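Local coordinates for Glyco_hydro_cc domain-containing protein (Trichoderma gamsii, PDB 6UBD) that binds oligosaccharides, probably beta-1,3-glucan fragments, as a subgroup VII member of glycoside hydrolase family 128, at residues 42-47 with 62-67; 50-55 with 69-74; 215-220 with 249-254; 201-206 with 241-246; 106-111 with 144-149. All coordinates share one frame; numbering follows the deposited sequence.

Overall arrangement
All five contacts lie in one glycosyl hydrolase core around a curled, mainly parallel sheet. Contacts 2 and 4 join neighbouring strands of that sheet, 52-54 to 69-73 and 197-206 to 237-243; their centres are about 16 Å apart. The others fasten loops and helices around it. Contact 1, centred about 11 Å from contact 2's centre, packs helix 43-46 on the loop before strand 69-73. Contact 3, about 10 Å centre to centre from contact 4, joins helix 217-233 to the loop after strand 237-243. Contact 5 pins two loops across the chain's centre from contact 1, about 27 Å centre to centre. Along the chain, 1 and 2 interleave, 5 follows, and 3 and 4 interleave last.

Contact 1: 42-47 with 62-67; sequences ALAFWK and SPKGAG
Leu43 of the short helix 43-46 and Lys47 both reach onto the turn 62-67. Leu43 has CG trans to its backbone N (chi1 -168°), which carries CD2 onto the backbone of the turn, 3.5 Å from Gly65 N. Its CB also meets CB of Lys64. A beta carbon on residue 65 would come tight against that methyl, so glycine suits the place. Lys47 is stretched in a full zigzag. Its CD passes 3.3 Å from Lys64 O, and its NZ ends 2.8 Å from Ala66 O in a weak hydrogen bond. The same ammonium gives a firmer bond to a water, NZ to O 2.7 Å, and that water donates to Pro63 O. Lys64 runs the other way. Its chi1 of -57° sets CG beside its own N, and the extended chain lies along the start of the helix, with CD 4.0 Å from Ala44 N. A second water accepts from Ala44 N and, weakly, from Lys64 NZ. Within the turn, Ser62 OG accepts from Lys64 N, an ST turn. Leu43 also touches Leu50, in the loop before strand 52-54, and Ser37, linking helix 43-46 both to strand 35-38 and to the loop before strand 69-73.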
# COMPACT_ATOMS: atom_id res chain seq x y z
N ALA A 42 4.45 13.79 4.19
CA ALA A 42 3.77 14.85 3.37
C ALA A 42 2.28 14.94 3.73
O ALA A 42 1.52 15.64 3.06
CB ALA A 42 3.92 14.63 1.89
N LEU A 43 1.85 14.23 4.79
CA LEU A 43 0.41 14.08 5.06
C LEU A 43 -0.28 15.42 5.32
O LEU A 43 -1.44 15.56 4.90
CB LEU A 43 0.27 13.07 6.18
CG LEU A 43 -1.11 12.49 6.50
CD1 LEU A 43 -1.72 11.90 5.25
CD2 LEU A 43 -1.05 11.50 7.67
N ALA A 44 0.38 16.35 6.02
CA ALA A 44 -0.26 17.66 6.30
C ALA A 44 -0.57 18.37 4.98
O ALA A 44 -1.62 19.05 4.85
CB ALA A 44 0.56 18.53 7.23
N PHE A 45 0.32 18.32 4.02
CA PHE A 45 0.17 19.06 2.74
C PHE A 45 -0.94 18.41 1.88
O PHE A 45 -1.65 19.14 1.15
CB PHE A 45 1.49 19.05 1.95
CG PHE A 45 2.69 19.62 2.65
CD1 PHE A 45 2.70 20.94 2.99
CD2 PHE A 45 3.77 18.82 3.03
CE1 PHE A 45 3.84 21.50 3.55
CE2 PHE A 45 4.87 19.36 3.69
CZ PHE A 45 4.90 20.69 3.96
N TRP A 46 -1.12 17.08 1.96
CA TRP A 46 -2.03 16.37 1.04
C TRP A 46 -3.46 16.15 1.63
O TRP A 46 -4.38 15.84 0.86
CB TRP A 46 -1.44 15.03 0.69
CG TRP A 46 -0.17 15.03 -0.12
CD1 TRP A 46 0.31 16.02 -0.94
CD2 TRP A 46 0.76 13.95 -0.22
NE1 TRP A 46 1.45 15.60 -1.56
CE2 TRP A 46 1.77 14.33 -1.13
CE3 TRP A 46 0.80 12.67 0.35
CZ2 TRP A 46 2.81 13.47 -1.48
CZ3 TRP A 46 1.84 11.81 0.02
CH2 TRP A 46 2.83 12.22 -0.90
N LYS A 47 -3.61 16.26 2.98
CA LYS A 47 -4.77 15.77 3.74
C LYS A 47 -6.13 16.06 3.09
O LYS A 47 -7.04 15.20 3.07
CB LYS A 47 -4.75 16.38 5.16
CG LYS A 47 -5.65 15.72 6.18
CD LYS A 47 -5.71 16.55 7.43
CE LYS A 47 -6.55 15.86 8.46
NZ LYS A 47 -6.63 16.66 9.69
N SER A 62 -0.13 9.30 13.17
CA SER A 62 0.31 10.71 12.99
C SER A 62 -0.88 11.65 13.24
O SER A 62 -1.95 11.47 12.63
CB SER A 62 0.84 10.98 11.59
OG SER A 62 1.08 12.36 11.36
N PRO A 63 -0.72 12.72 14.03
CA PRO A 63 -1.80 13.69 14.18
C PRO A 63 -2.12 14.44 12.89
O PRO A 63 -3.22 15.00 12.79
CB PRO A 63 -1.26 14.59 15.29
CG PRO A 63 0.25 14.49 15.17
CD PRO A 63 0.48 13.04 14.82
N LYS A 64 -1.24 14.41 11.89
CA LYS A 64 -1.48 15.02 10.57
C LYS A 64 -2.64 14.34 9.82
O LYS A 64 -3.25 14.91 8.95
CB LYS A 64 -0.22 14.96 9.71
CG LYS A 64 1.00 15.62 10.32
CD LYS A 64 2.22 15.32 9.40
CE LYS A 64 3.54 15.88 9.83
NZ LYS A 64 4.62 15.37 8.98
N GLY A 65 -2.94 13.08 10.17
CA GLY A 65 -3.99 12.28 9.49
C GLY A 65 -5.39 12.42 10.09
O GLY A 65 -6.32 11.75 9.62
N ALA A 66 -5.57 13.16 11.18
CA ALA A 66 -6.81 13.16 11.99
C ALA A 66 -8.01 13.37 11.07
O ALA A 66 -8.09 14.40 10.43
CB ALA A 66 -6.75 14.24 13.05
N GLY A 67 -8.96 12.45 11.09
CA GLY A 67 -10.16 12.53 10.24
C GLY A 67 -10.12 11.61 9.04
O GLY A 67 -11.20 11.21 8.54
O HOH W 1 3.34 16.85 6.36
O HOH W 2 -4.48 17.22 11.21

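Contact 2: 50-55 with 69-74; sequences LSWWHD and VPVSML
Val69 and Val71 place their side chains against Trp52, while Pro70 turns to the other face of the sheet and meets Trp53. The two strands run parallel. Trp53 sits between Val69 and Val71 in the bonding: Trp53 N donates to Val69 O, and Val71 N gives a nearly straight bond to Trp53 O (3.0 Å, 177°). Val69 N bonds Ser51 O just before. On the face that carries Trp52, the bump is a methyl. Val71 CG2 comes obliquely to the six-membered ring of Trp52, 3.5 Å from CE3. Nearer the backbone, Val69 CB rests against Trp52 CB at 4.0 Å. Trp52 NE1 bonds Lys34 O. On the other face, the Pro70 ring fits against the far end of the larger Trp53 indole, with CB 3.7 Å from CZ3. Further along, the hollow beside His54 is filled by Met73. The methionine chain is extended to SD and bends there (chi3 -64°), which brings CE back to 3.8 Å from His54 CE1. The imidazole itself is held at both nitrogens, ND1 by Trp56 N and NE2 to Thr200 O. A water links Asp55 N to Val71 O where the strands part. Strand 52-54 also pairs with strand 35-38, and strand 69-73 with strand 100-102. The 13 residues between the two segments contain no helix. The row of parallel strands is consistent with the (beta/alpha)8 barrel of glycoside hydrolase family 128, here without a helix in the connection.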
# COMPACT_ATOMS: atom_id res chain seq x y z
N LEU A 50 -7.15 13.70 0.26
CA LEU A 50 -7.07 12.25 0.53
C LEU A 50 -8.33 11.77 1.19
O LEU A 50 -9.06 12.57 1.85
CB LEU A 50 -5.87 11.97 1.43
CG LEU A 50 -4.50 12.37 0.91
CD1 LEU A 50 -3.45 11.94 1.90
CD2 LEU A 50 -4.13 11.79 -0.46
N SER A 51 -8.52 10.44 1.22
CA SER A 51 -9.50 9.80 2.14
C SER A 51 -8.81 8.95 3.23
O SER A 51 -9.50 8.62 4.25
CB SER A 51 -10.51 8.93 1.38
OG SER A 51 -9.78 7.96 0.66
N TRP A 52 -7.59 8.49 3.01
CA TRP A 52 -7.00 7.42 3.85
C TRP A 52 -5.52 7.48 3.92
O TRP A 52 -4.85 8.13 3.04
CB TRP A 52 -7.40 6.02 3.30
CG TRP A 52 -6.79 5.59 2.00
CD1 TRP A 52 -7.15 6.02 0.76
CD2 TRP A 52 -5.71 4.66 1.84
NE1 TRP A 52 -6.39 5.38 -0.17
CE2 TRP A 52 -5.48 4.52 0.45
CE3 TRP A 52 -4.95 3.87 2.74
CZ2 TRP A 52 -4.54 3.63 -0.06
CZ3 TRP A 52 -4.02 3.02 2.21
CH2 TRP A 52 -3.84 2.88 0.84
N TRP A 53 -4.87 6.83 4.85
CA TRP A 53 -3.39 6.61 4.85
C TRP A 53 -3.04 5.31 5.59
O TRP A 53 -3.87 4.84 6.41
CB TRP A 53 -2.60 7.79 5.42
CG TRP A 53 -2.28 7.86 6.89
CD1 TRP A 53 -1.02 7.73 7.45
CD2 TRP A 53 -3.17 8.16 7.99
NE1 TRP A 53 -1.07 7.98 8.81
CE2 TRP A 53 -2.38 8.21 9.16
CE3 TRP A 53 -4.56 8.33 8.09
CZ2 TRP A 53 -2.93 8.46 10.43
CZ3 TRP A 53 -5.11 8.57 9.34
CH2 TRP A 53 -4.29 8.65 10.48
N HIS A 54 -1.86 4.82 5.37
CA HIS A 54 -1.23 3.77 6.19
C HIS A 54 0.19 4.16 6.54
O HIS A 54 0.73 5.08 5.89
CB HIS A 54 -1.36 2.36 5.58
CG HIS A 54 -0.31 2.08 4.54
ND1 HIS A 54 0.88 1.51 4.87
CD2 HIS A 54 -0.34 2.19 3.18
CE1 HIS A 54 1.57 1.28 3.76
NE2 HIS A 54 0.84 1.69 2.71
N ASP A 55 0.82 3.51 7.52
CA ASP A 55 2.23 3.77 7.88
C ASP A 55 2.93 2.46 8.23
O ASP A 55 3.90 2.53 8.97
CB ASP A 55 2.32 4.82 8.98
CG ASP A 55 1.77 4.34 10.33
OD1 ASP A 55 1.28 3.20 10.42
OD2 ASP A 55 1.89 5.13 11.31
N VAL A 69 -9.28 7.97 7.07
CA VAL A 69 -9.37 6.53 7.42
C VAL A 69 -7.98 5.96 7.68
O VAL A 69 -7.15 5.98 6.74
CB VAL A 69 -10.05 5.76 6.26
CG1 VAL A 69 -10.04 4.27 6.56
CG2 VAL A 69 -11.49 6.20 6.01
N PRO A 70 -7.64 5.55 8.91
CA PRO A 70 -6.34 4.95 9.17
C PRO A 70 -6.33 3.44 8.94
O PRO A 70 -6.99 2.69 9.67
CB PRO A 70 -6.07 5.28 10.66
CG PRO A 70 -7.36 5.85 11.18
CD PRO A 70 -8.43 5.62 10.15
N VAL A 71 -5.65 3.00 7.91
CA VAL A 71 -5.71 1.59 7.49
C VAL A 71 -4.59 0.83 8.23
O VAL A 71 -3.40 1.19 8.20
CB VAL A 71 -5.59 1.45 5.97
CG1 VAL A 71 -5.47 -0.01 5.51
CG2 VAL A 71 -6.73 2.17 5.28
N SER A 72 -4.98 -0.27 8.93
CA SER A 72 -4.05 -1.09 9.74
C SER A 72 -3.23 -2.03 8.85
O SER A 72 -3.71 -2.43 7.78
CB SER A 72 -4.90 -1.86 10.74
OG SER A 72 -4.17 -2.77 11.59
N MET A 73 -2.07 -2.42 9.34
CA MET A 73 -1.25 -3.47 8.67
C MET A 73 -0.71 -4.43 9.74
O MET A 73 -0.29 -3.97 10.79
CB MET A 73 -0.07 -2.85 7.89
CG MET A 73 0.82 -3.85 7.23
SD MET A 73 2.18 -3.20 6.22
CE MET A 73 1.36 -2.34 4.88
N LEU A 74 -0.64 -5.72 9.40
CA LEU A 74 0.32 -6.65 10.07
C LEU A 74 1.52 -6.87 9.12
O LEU A 74 1.40 -7.54 8.12
CB LEU A 74 -0.33 -7.99 10.45
CG LEU A 74 0.63 -9.03 11.02
CD1 LEU A 74 1.33 -8.51 12.28
CD2 LEU A 74 -0.09 -10.30 11.40
O HOH W 3 -0.67 0.98 8.54

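Contact 3: 215-220 with 249-254; sequences TDQNQI and GSVWPP
Val251 O is met by the hydroxyl of Ser264 in helix 263-273 and by a water, 3.1 Å from that oxygen. The same water also lies within hydrogen-bonding distance of the helix, its O 2.8 Å from Gln217 OE1. Gln217 is bent at chi2 (70°), which swings its amide toward the loop. OE1 then lies 3.3 Å from Val251 CG1, while NE2 bonds Asn221 OD1 and Ser264 OG. Val251 carries most of the apolar contact. Its CG1 meets Ile220 CD1 at 3.5 Å, and its CG2 lies 3.5 Å from Thr215 O. Ile220 splits its branches between two partners: CD1 goes to the valine, and CG2 approaches the Trp252 ring obliquely, 4.1 Å from CZ3. Replacing Ile220 with an alanine would probably open a gap between Val251 and Trp252 and leave both less firmly seated on the helix. In the conformer given, Asp216 caps the helix start, its OD1 accepting from Gln219 N. Trp252 also stacks on Tyr242 and bonds Thr243 O through NE1. The loop 249-254 thus lies between the start of helix 217-233, helix 263-273 and the end of strand 237-243.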
# COMPACT_ATOMS: atom_id res chain seq x y z
N THR A 215 15.30 9.71 -11.41
CA THR A 215 15.96 10.92 -10.86
C THR A 215 15.77 12.17 -11.74
O THR A 215 16.24 13.24 -11.35
CB THR A 215 17.48 10.67 -10.70
OG1 THR A 215 18.01 10.27 -11.99
CG2 THR A 215 17.82 9.67 -9.62
N ASP A 216 15.00 12.07 -12.82
CA ASP A 216 14.71 13.21 -13.69
C ASP A 216 13.40 13.85 -13.25
O ASP A 216 12.34 13.23 -13.40
CB ASP A 216 14.73 12.75 -15.15
CG ASP A 216 14.55 13.88 -16.15
OD1 ASP A 216 13.41 14.33 -16.36
OD2 ASP A 216 15.57 14.20 -16.78
N GLN A 217 13.49 15.09 -12.72
CA GLN A 217 12.29 15.73 -12.17
C GLN A 217 11.18 15.87 -13.21
O GLN A 217 9.98 15.69 -12.89
CB GLN A 217 12.60 17.06 -11.51
CG GLN A 217 11.43 17.61 -10.68
CD GLN A 217 11.17 16.81 -9.41
OE1 GLN A 217 12.03 16.86 -8.49
NE2 GLN A 217 10.00 16.13 -9.36
N ASN A 218 11.55 16.29 -14.44
CA ASN A 218 10.50 16.44 -15.47
C ASN A 218 9.76 15.12 -15.73
O ASN A 218 8.55 15.14 -15.86
CB ASN A 218 11.19 17.03 -16.72
CG ASN A 218 10.24 17.28 -17.89
OD1 ASN A 218 9.50 18.28 -17.84
ND2 ASN A 218 10.22 16.44 -18.93
N GLN A 219 10.54 14.07 -15.95
CA GLN A 219 9.93 12.72 -16.17
C GLN A 219 9.05 12.30 -14.97
O GLN A 219 7.94 11.75 -15.22
CB GLN A 219 11.03 11.69 -16.44
CG GLN A 219 10.49 10.24 -16.66
CD GLN A 219 11.34 9.17 -15.99
OE1 GLN A 219 12.24 9.46 -15.19
NE2 GLN A 219 11.03 7.88 -16.23
N ILE A 220 9.56 12.53 -13.75
CA ILE A 220 8.81 12.11 -12.52
C ILE A 220 7.49 12.87 -12.46
O ILE A 220 6.41 12.31 -12.18
CB ILE A 220 9.68 12.31 -11.27
CG1 ILE A 220 10.77 11.24 -11.18
CG2 ILE A 220 8.81 12.32 -10.02
CD1 ILE A 220 11.87 11.61 -10.25
N GLY A 249 15.92 7.10 -3.66
CA GLY A 249 16.71 8.21 -4.18
C GLY A 249 16.32 9.56 -3.58
O GLY A 249 15.52 9.60 -2.61
N SER A 250 16.95 10.62 -4.09
CA SER A 250 16.81 11.96 -3.49
C SER A 250 15.68 12.79 -4.15
O SER A 250 15.30 13.83 -3.57
CB SER A 250 18.11 12.70 -3.56
OG SER A 250 18.40 13.06 -4.90
N VAL A 251 15.15 12.35 -5.30
CA VAL A 251 14.18 13.15 -6.09
C VAL A 251 12.72 12.72 -5.78
O VAL A 251 11.86 13.63 -5.62
CB VAL A 251 14.54 13.07 -7.59
CG1 VAL A 251 13.66 14.02 -8.38
CG2 VAL A 251 16.02 13.42 -7.82
N TRP A 252 12.46 11.43 -5.65
CA TRP A 252 11.10 10.93 -5.32
C TRP A 252 10.58 11.44 -3.97
O TRP A 252 9.36 11.66 -3.85
CB TRP A 252 11.13 9.37 -5.38
CG TRP A 252 9.77 8.80 -5.14
CD1 TRP A 252 9.28 8.30 -3.95
CD2 TRP A 252 8.65 8.81 -6.03
NE1 TRP A 252 7.96 8.04 -4.07
CE2 TRP A 252 7.51 8.38 -5.31
CE3 TRP A 252 8.48 9.21 -7.36
CZ2 TRP A 252 6.25 8.28 -5.91
CZ3 TRP A 252 7.24 9.14 -7.95
CH2 TRP A 252 6.12 8.69 -7.23
N PRO A 253 11.41 11.61 -2.92
CA PRO A 253 10.82 11.99 -1.61
C PRO A 253 9.89 13.19 -1.72
O PRO A 253 10.25 14.19 -2.36
CB PRO A 253 12.03 12.32 -0.71
CG PRO A 253 13.05 11.39 -1.24
CD PRO A 253 12.86 11.36 -2.76
N PRO A 254 8.67 13.14 -1.10
CA PRO A 254 7.70 14.23 -1.32
C PRO A 254 7.97 15.47 -0.45
O PRO A 254 7.20 16.44 -0.65
CB PRO A 254 6.38 13.54 -0.96
CG PRO A 254 6.79 12.51 0.08
CD PRO A 254 8.12 11.97 -0.40
O HOH W 4 11.45 16.68 -5.74

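Contact 4: 201-206 with 241-246; sequences EFACVF and AYTDGL
The Phe202 ring carries Tyr242 CA over one face, 3.7 Å above the plane and offset toward the rim. This is a CH-pi contact, with the CA 4.0 Å from the ring centroid. The Tyr242 ring stands oblique to it, the two planes at 68°. Tyr242 CB lies 3.9 Å from Phe202 CZ. Phe202 gets there through a chi1 of 73°, which sets CG between its own N and carbonyl carbon and lays the ring across the neighbouring strand. Phe202 CE2 comes within 3.4 Å of Tyr242 N, so the ring packs on peptide as well as on side chain. The backbones themselves are loosely joined. Phe202 N gives Ala241 O a weak, bent hydrogen bond, and Glu201 CA makes a CA-H...O contact to the same oxygen. The axes of 201-206 and 241-243 lie 59° apart. Thr243 lies on the side of Glu201. Its CB meets Glu201 CB at 4.0 Å, and its CG2 lies against Phe202 O at 3.4 Å. The threonine hydroxyl turns to its own chain and accepts from Gly245 N, an ST turn that shapes the strand's exit. The Glu201 carboxylate is held elsewhere, OE2 by Trp56 NE1. Tyr242 OH bonds Trp252 O. Trp223 of helix 217-233 touches Phe202. Strand 170-176 pairs with strand 197-206, and strand 35-38 with strand 237-243, so the contact joins two strands that each have a further parallel neighbour in the curled sheet.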
# COMPACT_ATOMS: atom_id res chain seq x y z
N GLU A 201 1.63 0.86 -2.28
CA GLU A 201 2.84 1.71 -2.48
C GLU A 201 3.04 1.84 -3.98
O GLU A 201 2.90 0.88 -4.71
CB GLU A 201 4.15 1.14 -1.95
CG GLU A 201 4.23 1.00 -0.41
CD GLU A 201 5.56 0.42 -0.00
OE1 GLU A 201 6.57 0.81 -0.59
OE2 GLU A 201 5.62 -0.40 0.91
N PHE A 202 3.42 3.05 -4.47
CA PHE A 202 3.93 3.26 -5.87
C PHE A 202 5.03 4.31 -5.87
O PHE A 202 5.08 5.22 -5.02
CB PHE A 202 2.79 3.53 -6.87
CG PHE A 202 2.17 4.93 -6.72
CD1 PHE A 202 2.79 6.05 -7.28
CD2 PHE A 202 0.97 5.10 -6.06
CE1 PHE A 202 2.22 7.31 -7.11
CE2 PHE A 202 0.42 6.38 -5.87
CZ PHE A 202 1.05 7.48 -6.40
N ALA A 203 5.97 4.08 -6.79
CA ALA A 203 7.04 5.08 -7.06
C ALA A 203 7.62 4.77 -8.43
O ALA A 203 7.59 3.65 -8.97
CB ALA A 203 8.18 5.02 -6.06
N CYS A 204 8.21 5.82 -9.06
CA CYS A 204 8.87 5.73 -10.40
C CYS A 204 10.27 5.13 -10.20
O CYS A 204 11.14 5.74 -9.55
CB CYS A 204 8.96 7.13 -11.01
SG CYS A 204 9.56 7.21 -12.72
N VAL A 205 10.46 3.92 -10.72
CA VAL A 205 11.71 3.12 -10.59
C VAL A 205 11.93 2.37 -11.89
O VAL A 205 11.01 1.80 -12.49
CB VAL A 205 11.64 2.13 -9.42
CG1 VAL A 205 12.97 1.38 -9.27
CG2 VAL A 205 11.20 2.76 -8.12
N PHE A 206 13.19 2.41 -12.33
CA PHE A 206 13.73 1.51 -13.40
C PHE A 206 13.97 0.14 -12.74
O PHE A 206 15.11 -0.20 -12.32
CB PHE A 206 14.98 2.14 -14.03
CG PHE A 206 14.73 3.39 -14.82
CD1 PHE A 206 14.25 3.37 -16.13
CD2 PHE A 206 14.90 4.64 -14.22
CE1 PHE A 206 14.05 4.56 -16.82
CE2 PHE A 206 14.68 5.81 -14.89
CZ PHE A 206 14.22 5.77 -16.19
N ALA A 241 -1.74 4.84 -3.13
CA ALA A 241 -0.97 5.54 -2.09
C ALA A 241 0.49 5.77 -2.51
O ALA A 241 1.26 4.85 -2.76
CB ALA A 241 -1.02 4.79 -0.78
N TYR A 242 0.89 7.07 -2.58
CA TYR A 242 2.29 7.52 -2.83
C TYR A 242 3.17 7.16 -1.62
O TYR A 242 2.79 7.59 -0.53
CB TYR A 242 2.23 9.05 -3.08
CG TYR A 242 3.48 9.76 -3.54
CD1 TYR A 242 4.65 9.72 -2.79
CD2 TYR A 242 3.49 10.49 -4.73
CE1 TYR A 242 5.79 10.39 -3.21
CE2 TYR A 242 4.61 11.21 -5.14
CZ TYR A 242 5.75 11.18 -4.38
OH TYR A 242 6.86 11.88 -4.87
N THR A 243 4.28 6.44 -1.82
CA THR A 243 5.17 6.05 -0.70
C THR A 243 6.27 7.08 -0.45
O THR A 243 6.87 7.63 -1.41
CB THR A 243 5.72 4.65 -0.94
OG1 THR A 243 6.43 4.33 0.29
CG2 THR A 243 6.65 4.48 -2.12
N ASP A 244 6.65 7.27 0.79
CA ASP A 244 7.82 8.05 1.20
C ASP A 244 8.92 7.14 1.78
O ASP A 244 9.83 7.64 2.47
CB ASP A 244 7.43 9.17 2.13
CG ASP A 244 6.90 8.75 3.49
OD1 ASP A 244 6.94 7.56 3.82
OD2 ASP A 244 6.43 9.66 4.20
N GLY A 245 8.84 5.81 1.60
CA GLY A 245 9.86 4.91 2.13
C GLY A 245 11.25 5.20 1.60
O GLY A 245 11.46 5.81 0.55
N LEU A 246 12.27 4.76 2.33
CA LEU A 246 13.65 5.04 1.97
C LEU A 246 14.09 4.07 0.87
O LEU A 246 13.36 3.12 0.46
CB LEU A 246 14.53 4.98 3.22
CG LEU A 246 14.22 6.00 4.31
CD1 LEU A 246 15.26 5.92 5.43
CD2 LEU A 246 14.14 7.42 3.76

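Contact 5: 106-111 with 144-149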
# COMPACT_ATOMS: atom_id res chain seq x y z
N GLU A 106 5.55 -7.46 1.50
CA GLU A 106 6.67 -8.04 0.69
C GLU A 106 7.28 -9.27 1.39
O GLU A 106 8.48 -9.37 1.60
CB GLU A 106 7.72 -6.95 0.40
CG GLU A 106 7.12 -5.76 -0.44
CD GLU A 106 8.15 -4.75 -0.89
OE1 GLU A 106 9.29 -4.77 -0.36
OE2 GLU A 106 7.78 -3.87 -1.74
N PRO A 107 6.46 -10.33 1.66
CA PRO A 107 7.00 -11.58 2.24
C PRO A 107 7.99 -12.24 1.28
O PRO A 107 8.78 -13.10 1.76
CB PRO A 107 5.72 -12.38 2.51
CG PRO A 107 4.77 -11.96 1.41
CD PRO A 107 5.02 -10.45 1.32
N ASP A 108 7.93 -11.95 -0.03
CA ASP A 108 8.80 -12.48 -1.10
C ASP A 108 10.12 -11.71 -1.25
O ASP A 108 10.87 -12.07 -2.17
CB ASP A 108 8.02 -12.58 -2.42
CG ASP A 108 7.36 -11.28 -2.90
OD1 ASP A 108 7.13 -10.36 -2.07
OD2 ASP A 108 7.09 -11.23 -4.14
N CYS A 109 10.45 -10.80 -0.35
CA CYS A 109 11.76 -10.11 -0.37
C CYS A 109 12.39 -10.16 1.05
O CYS A 109 11.70 -10.45 2.05
CB CYS A 109 11.65 -8.67 -0.85
SG CYS A 109 11.77 -8.39 -2.64
N SER A 110 13.68 -9.88 1.15
CA SER A 110 14.51 -10.02 2.36
C SER A 110 15.05 -8.65 2.79
O SER A 110 14.89 -7.62 2.11
CB SER A 110 15.63 -11.07 2.16
OG SER A 110 16.49 -10.66 1.13
N GLY A 111 15.67 -8.66 3.96
CA GLY A 111 16.28 -7.46 4.54
C GLY A 111 15.58 -7.11 5.86
O GLY A 111 14.34 -6.95 5.88
N PRO A 144 -1.65 -9.85 1.42
CA PRO A 144 -0.23 -9.48 1.39
C PRO A 144 0.16 -8.87 0.01
O PRO A 144 -0.43 -9.21 -1.00
CB PRO A 144 0.48 -10.82 1.67
CG PRO A 144 -0.57 -11.67 2.36
CD PRO A 144 -1.83 -11.32 1.59
N ALA A 145 1.17 -7.97 0.10
CA ALA A 145 1.67 -7.19 -1.09
C ALA A 145 3.02 -7.72 -1.58
O ALA A 145 3.94 -7.82 -0.75
CB ALA A 145 1.72 -5.70 -0.80
N MET A 146 3.10 -8.10 -2.85
CA MET A 146 4.31 -8.77 -3.35
C MET A 146 5.37 -7.80 -3.91
O MET A 146 5.10 -6.93 -4.79
CB MET A 146 3.92 -9.70 -4.52
CG MET A 146 2.95 -10.82 -4.08
SD MET A 146 3.54 -11.89 -2.72
CE MET A 146 2.52 -11.25 -1.37
N CYS A 147 6.61 -7.99 -3.53
CA CYS A 147 7.73 -7.21 -4.15
C CYS A 147 7.98 -7.66 -5.58
O CYS A 147 8.53 -6.87 -6.37
CB CYS A 147 9.01 -7.26 -3.31
SG CYS A 147 9.84 -8.88 -3.33
N ARG A 148 7.61 -8.87 -5.96
CA ARG A 148 7.87 -9.35 -7.32
C ARG A 148 6.83 -8.78 -8.31
O ARG A 148 6.97 -9.07 -9.53
CB ARG A 148 7.88 -10.90 -7.43
CG ARG A 148 9.11 -11.64 -6.94
CD ARG A 148 10.21 -11.57 -7.95
NE ARG A 148 11.37 -12.31 -7.58
CZ ARG A 148 12.50 -12.29 -8.22
NH1 ARG A 148 12.68 -11.53 -9.29
NH2 ARG A 148 13.51 -13.04 -7.81
N GLN A 149 5.84 -8.02 -7.86
CA GLN A 149 4.93 -7.32 -8.82
C GLN A 149 4.28 -8.34 -9.74
O GLN A 149 3.85 -9.45 -9.22
CB GLN A 149 5.63 -6.19 -9.56
CG GLN A 149 6.27 -5.15 -8.63
CD GLN A 149 6.73 -3.93 -9.41
OE1 GLN A 149 5.90 -3.19 -10.01
NE2 GLN A 149 8.04 -3.67 -9.47
O HOH W 5 11.31 -13.41 -4.61
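Two type I turns, Glu106 to Cys109 and Met146 to Gln149, lie side by side, and Glu106 N bonds Ala145 O (2.8 Å) where they meet. Asp108 ties the second turn down. Its chi1 of 56° points the carboxylate across at two successive backbone N-H groups. OD1 takes Cys147 N at 2.8 Å through its syn lone pair. OD2 takes Arg148 N at 3.0 Å, met on the syn side but 35° out of the carboxylate plane. An asparagine in place of Asp108 would probably leave one of these two N-H groups without its acceptor and let the turn at 147-148 shift. Next to it, the disulfide of Cys109 and Cys147 (SG to SG 2.1 Å, chi3 92°) joins the loops covalently. These are the loops after strands 100-102 and 140-142, at the C-terminal ends of two parallel strands, where a (beta/alpha)8 enzyme fold carries its binding groove. Glu106 lies along Cys147, with CD 3.6 Å from CB. Its carboxylate is taken up by His173 ND1 at OE2 and Ser115 OG at OE1. Met146 bends at chi2 and chi3 to bring CE to 3.6 Å from Pro107 CG, the two side chains crossing at about a right angle. Trp154 of helix 154-159 touches both. A water bridges Asp108 O and Arg148 NE, the water O 3.2 Å from Arg148 NE.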